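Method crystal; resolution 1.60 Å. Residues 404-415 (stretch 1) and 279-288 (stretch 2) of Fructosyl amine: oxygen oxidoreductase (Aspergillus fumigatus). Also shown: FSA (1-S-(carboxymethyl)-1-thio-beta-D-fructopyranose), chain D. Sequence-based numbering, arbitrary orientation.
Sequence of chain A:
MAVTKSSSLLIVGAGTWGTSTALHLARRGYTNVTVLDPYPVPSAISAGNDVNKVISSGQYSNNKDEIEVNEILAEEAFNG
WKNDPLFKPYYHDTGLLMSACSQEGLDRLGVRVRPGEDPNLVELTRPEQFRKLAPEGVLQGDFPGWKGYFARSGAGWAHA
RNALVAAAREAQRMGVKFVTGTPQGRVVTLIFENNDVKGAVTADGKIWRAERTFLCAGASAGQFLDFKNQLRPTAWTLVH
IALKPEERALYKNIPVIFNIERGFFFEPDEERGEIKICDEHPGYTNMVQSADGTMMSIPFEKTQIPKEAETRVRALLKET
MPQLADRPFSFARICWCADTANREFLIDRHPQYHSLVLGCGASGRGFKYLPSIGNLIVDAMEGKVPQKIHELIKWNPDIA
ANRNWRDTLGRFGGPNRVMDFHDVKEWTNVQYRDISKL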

# COMPACT_ATOMS: atom_id res chain seq x y z
N ASN A 404 19.95 2.86 -8.28
CA ASN A 404 20.26 3.55 -7.04
C ASN A 404 19.25 3.18 -5.96
O ASN A 404 18.12 3.71 -5.96
CB ASN A 404 20.26 5.06 -7.26
CG ASN A 404 20.50 5.85 -5.99
OD1 ASN A 404 20.89 5.30 -4.95
ND2 ASN A 404 20.25 7.15 -6.06
N TRP A 405 19.65 2.29 -5.06
CA TRP A 405 18.79 1.82 -3.97
C TRP A 405 18.43 2.92 -2.98
O TRP A 405 17.47 2.78 -2.22
CB TRP A 405 19.42 0.64 -3.22
CG TRP A 405 19.66 -0.59 -4.04
CD1 TRP A 405 20.88 -1.15 -4.33
CD2 TRP A 405 18.68 -1.42 -4.69
NE1 TRP A 405 20.71 -2.27 -5.10
CE2 TRP A 405 19.37 -2.46 -5.35
CE3 TRP A 405 17.28 -1.38 -4.78
CZ2 TRP A 405 18.72 -3.46 -6.08
CZ3 TRP A 405 16.63 -2.37 -5.51
CH2 TRP A 405 17.35 -3.40 -6.15
N ARG A 406 19.22 3.99 -2.96
CA ARG A 406 19.01 5.09 -2.02
C ARG A 406 18.20 6.25 -2.64
O ARG A 406 18.05 7.30 -2.01
CB ARG A 406 20.36 5.58 -1.44
CG ARG A 406 21.12 4.53 -0.58
CD ARG A 406 20.37 4.20 0.73
NE ARG A 406 20.71 2.89 1.26
CZ ARG A 406 19.92 2.19 2.08
NH1 ARG A 406 18.75 2.68 2.47
NH2 ARG A 406 20.31 0.99 2.53
N ASP A 407 17.67 6.04 -3.85
CA ASP A 407 16.78 7.00 -4.52
C ASP A 407 15.55 7.25 -3.66
O ASP A 407 14.82 6.32 -3.30
CB ASP A 407 16.37 6.47 -5.90
CG ASP A 407 15.72 7.53 -6.81
OD1 ASP A 407 15.22 8.57 -6.33
OD2 ASP A 407 15.70 7.30 -8.04
N THR A 408 15.30 8.52 -3.34
CA THR A 408 14.15 8.87 -2.50
C THR A 408 12.81 8.77 -3.25
O THR A 408 11.74 8.82 -2.63
CB THR A 408 14.30 10.28 -1.89
OG1 THR A 408 14.57 11.23 -2.93
CG2 THR A 408 15.43 10.30 -0.86
N LEU A 409 12.88 8.65 -4.58
CA LEU A 409 11.70 8.40 -5.44
C LEU A 409 10.54 9.36 -5.20
O LEU A 409 9.37 8.95 -5.13
CB LEU A 409 11.23 6.95 -5.30
CG LEU A 409 12.21 5.90 -5.82
CD1 LEU A 409 11.77 4.49 -5.43
CD2 LEU A 409 12.40 6.01 -7.30
N GLY A 410 10.86 10.65 -5.09
CA GLY A 410 9.85 11.69 -4.94
C GLY A 410 9.24 11.81 -3.56
O GLY A 410 8.29 12.58 -3.38
N ARG A 411 9.77 11.07 -2.60
CA ARG A 411 9.31 11.17 -1.21
C ARG A 411 10.18 12.12 -0.40
O ARG A 411 11.37 12.29 -0.69
CB ARG A 411 9.29 9.80 -0.53
CG ARG A 411 8.39 8.77 -1.22
CD ARG A 411 8.40 7.49 -0.39
NE ARG A 411 7.45 6.48 -0.87
CZ ARG A 411 7.78 5.43 -1.62
NH1 ARG A 411 9.04 5.24 -2.02
NH2 ARG A 411 6.84 4.54 -1.98
N PHE A 412 9.58 12.70 0.63
CA PHE A 412 10.22 13.67 1.51
C PHE A 412 9.95 13.33 2.98
O PHE A 412 9.22 12.38 3.28
CB PHE A 412 9.73 15.08 1.19
CG PHE A 412 10.16 15.56 -0.16
CD1 PHE A 412 11.42 16.12 -0.34
CD2 PHE A 412 9.33 15.39 -1.27
CE1 PHE A 412 11.84 16.55 -1.60
CE2 PHE A 412 9.74 15.81 -2.53
CZ PHE A 412 10.99 16.39 -2.70
N GLY A 413 10.54 14.11 3.88
CA GLY A 413 10.28 13.95 5.31
C GLY A 413 11.44 13.35 6.09
O GLY A 413 12.29 12.66 5.53
N GLY A 414 11.45 13.61 7.40
CA GLY A 414 12.51 13.09 8.26
C GLY A 414 13.86 13.54 7.73
O GLY A 414 14.02 14.71 7.38
N PRO A 415 14.83 12.60 7.61
CA PRO A 415 16.18 12.97 7.17
C PRO A 415 16.29 13.15 5.66
O PRO A 415 17.38 13.42 5.16
CB PRO A 415 17.02 11.76 7.61
CG PRO A 415 16.08 10.62 7.51
CD PRO A 415 14.71 11.16 7.88
OAB FSA D . -1.36 6.75 -2.18
CAL FSA D . -1.69 7.61 -1.32
OAA FSA D . -2.54 8.51 -1.57
CAH FSA D . -1.05 7.62 0.05
SAK FSA D . 0.24 6.42 0.20
C1 FSA D . 0.70 6.87 1.85
C2 FSA D . 2.13 6.42 2.17
O2 FSA D . 2.31 6.36 3.60
C3 FSA D . 3.16 7.38 1.57
O3 FSA D . 3.06 8.67 2.20
C4 FSA D . 4.59 6.83 1.66
O4 FSA D . 5.48 7.67 0.92
C5 FSA D . 4.68 5.41 1.10
O5 FSA D . 4.53 5.41 -0.33
C6 FSA D . 3.62 4.53 1.75
O6 FSA D . 2.33 5.12 1.57
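Stretch 2 (279-288) DEHPGYTNMV

Stretch 1 has no regular helix or strand. It folds through a type I turn from Asn404 to Asp407 and a type I' turn from Thr408 to Arg411, each closed by a backbone hydrogen bond (Asp407 N to Asn404 O, 3.2 Å; Arg411 N to Thr408 O, 3.0 Å). Stretch 2 has strand at Thr285 and again at Met287 and Val288, where a strand begins that continues later in the chain, and it runs antiparallel to stretch 1: Gly413 lies by His281 (CA to CA 4.1 Å), Arg411 by Pro282 (5.0 Å), and Trp405, farther off, by Thr285 (8.8 Å).

By CA separation the chains come nearest at Gly413, whose CA makes a CA-H...O contact with Glu280 O at 3.4 Å. A CB here would lie 2.1 Å from that oxygen, so glycine alone fits comfortably. One residue earlier, Phe412 O receives a similar contact from His281 CA at 3.2 Å, while the Phe412 CA-to-CB bond points away.

Pro282, the residue most covered by the other stretch, offers a compact ring to its neighbours: its CA lies 3.8 Å from Arg411 CB, its CB 3.9 Å from Thr408 CG2, and its CD 3.4 Å from Gly413 O. Proline has no amide hydrogen to leave unsatisfied here, and its carbonyl joins a water bridge: water 2 donates to Pro282 O (2.8 Å) and accepts from Arg411 NH1 (2.9 Å).

Arg411 and Glu280 meet at the bound sugar analogue. Arg411 NE donates to FSA O4 (2.9 Å) and NH2 to FSA O5 (3.0 Å); Glu280 OE1 accepts from FSA O3 (2.5 Å) and OE2 from FSA O4 (2.7 Å). Charged groups thus suit the ligand's hydroxyls.

At the other end, Arg406 reaches across to donate from NH1 to Thr285 OG1 (3.0 Å). Selenomethionine Met287 supplies flexible apolar bulk, placing CE 3.5 Å from Trp405 CB and CG 3.3 Å from Arg406 NH2.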

# COMPACT_ATOMS: atom_id res chain seq x y z
N ASP A 279 4.26 9.12 10.22
CA ASP A 279 5.33 10.08 9.94
C ASP A 279 5.84 9.87 8.53
O ASP A 279 6.25 8.76 8.18
CB ASP A 279 6.47 9.95 10.96
CG ASP A 279 7.08 8.53 11.02
OD1 ASP A 279 6.33 7.54 11.19
OD2 ASP A 279 8.33 8.42 10.92
N GLU A 280 5.83 10.91 7.70
CA GLU A 280 6.31 10.76 6.33
C GLU A 280 7.83 10.83 6.22
O GLU A 280 8.50 11.60 6.91
CB GLU A 280 5.61 11.77 5.39
CG GLU A 280 5.96 11.65 3.89
CD GLU A 280 5.56 10.32 3.21
OE1 GLU A 280 4.78 9.53 3.81
OE2 GLU A 280 6.03 10.06 2.08
N HIS A 281 8.37 9.97 5.36
CA HIS A 281 9.81 9.86 5.10
C HIS A 281 10.00 8.97 3.88
O HIS A 281 9.04 8.33 3.43
CB HIS A 281 10.55 9.31 6.33
CG HIS A 281 10.02 8.00 6.83
ND1 HIS A 281 10.24 6.81 6.18
CD2 HIS A 281 9.27 7.70 7.92
CE1 HIS A 281 9.66 5.83 6.85
NE2 HIS A 281 9.08 6.34 7.92
N PRO A 282 11.21 8.98 3.28
CA PRO A 282 11.47 8.16 2.09
C PRO A 282 11.55 6.63 2.28
O PRO A 282 11.76 5.93 1.29
CB PRO A 282 12.79 8.73 1.55
CG PRO A 282 12.95 10.06 2.25
CD PRO A 282 12.37 9.84 3.59
N GLY A 283 11.38 6.14 3.50
CA GLY A 283 11.29 4.70 3.75
C GLY A 283 12.51 4.09 4.40
O GLY A 283 13.61 4.68 4.36
N TYR A 284 12.31 2.92 5.01
CA TYR A 284 13.40 2.07 5.53
C TYR A 284 13.59 0.86 4.63
O TYR A 284 12.62 0.16 4.32
CB TYR A 284 13.08 1.55 6.92
CG TYR A 284 13.07 2.57 8.02
CD1 TYR A 284 14.23 2.84 8.74
CD2 TYR A 284 11.89 3.23 8.38
CE1 TYR A 284 14.22 3.77 9.76
CE2 TYR A 284 11.87 4.17 9.41
CZ TYR A 284 13.05 4.44 10.09
OH TYR A 284 13.05 5.36 11.11
N THR A 285 14.83 0.59 4.24
CA THR A 285 15.17 -0.70 3.65
C THR A 285 15.74 -1.61 4.74
O THR A 285 15.96 -1.18 5.87
CB THR A 285 16.21 -0.55 2.53
OG1 THR A 285 17.36 0.12 3.07
CG2 THR A 285 15.64 0.24 1.35
N ASN A 286 15.95 -2.88 4.41
CA ASN A 286 16.66 -3.78 5.32
C ASN A 286 17.67 -4.57 4.50
O ASN A 286 17.49 -5.76 4.23
CB ASN A 286 15.69 -4.70 6.05
CG ASN A 286 16.36 -5.50 7.17
OD1 ASN A 286 17.14 -4.96 7.95
ND2 ASN A 286 16.04 -6.79 7.25
N MSE A 287 18.74 -3.87 4.11
CA MSE A 287 19.77 -4.37 3.21
C MSE A 287 20.67 -5.39 3.91
O MSE A 287 21.37 -5.07 4.87
CB MSE A 287 20.63 -3.22 2.67
CG MSE A 287 19.87 -2.21 1.81
SE MSE A 287 19.09 -3.03 0.21
CE MSE A 287 18.33 -1.47 -0.65
N VAL A 288 20.63 -6.62 3.41
CA VAL A 288 21.53 -7.66 3.89
C VAL A 288 22.50 -8.01 2.76
O VAL A 288 22.15 -7.93 1.57
CB VAL A 288 20.78 -8.93 4.39
CG1 VAL A 288 19.78 -8.58 5.49
CG2 VAL A 288 20.10 -9.67 3.23
O HOH W 1 6.71 12.29 0.84
O HOH W 2 11.65 6.36 -1.43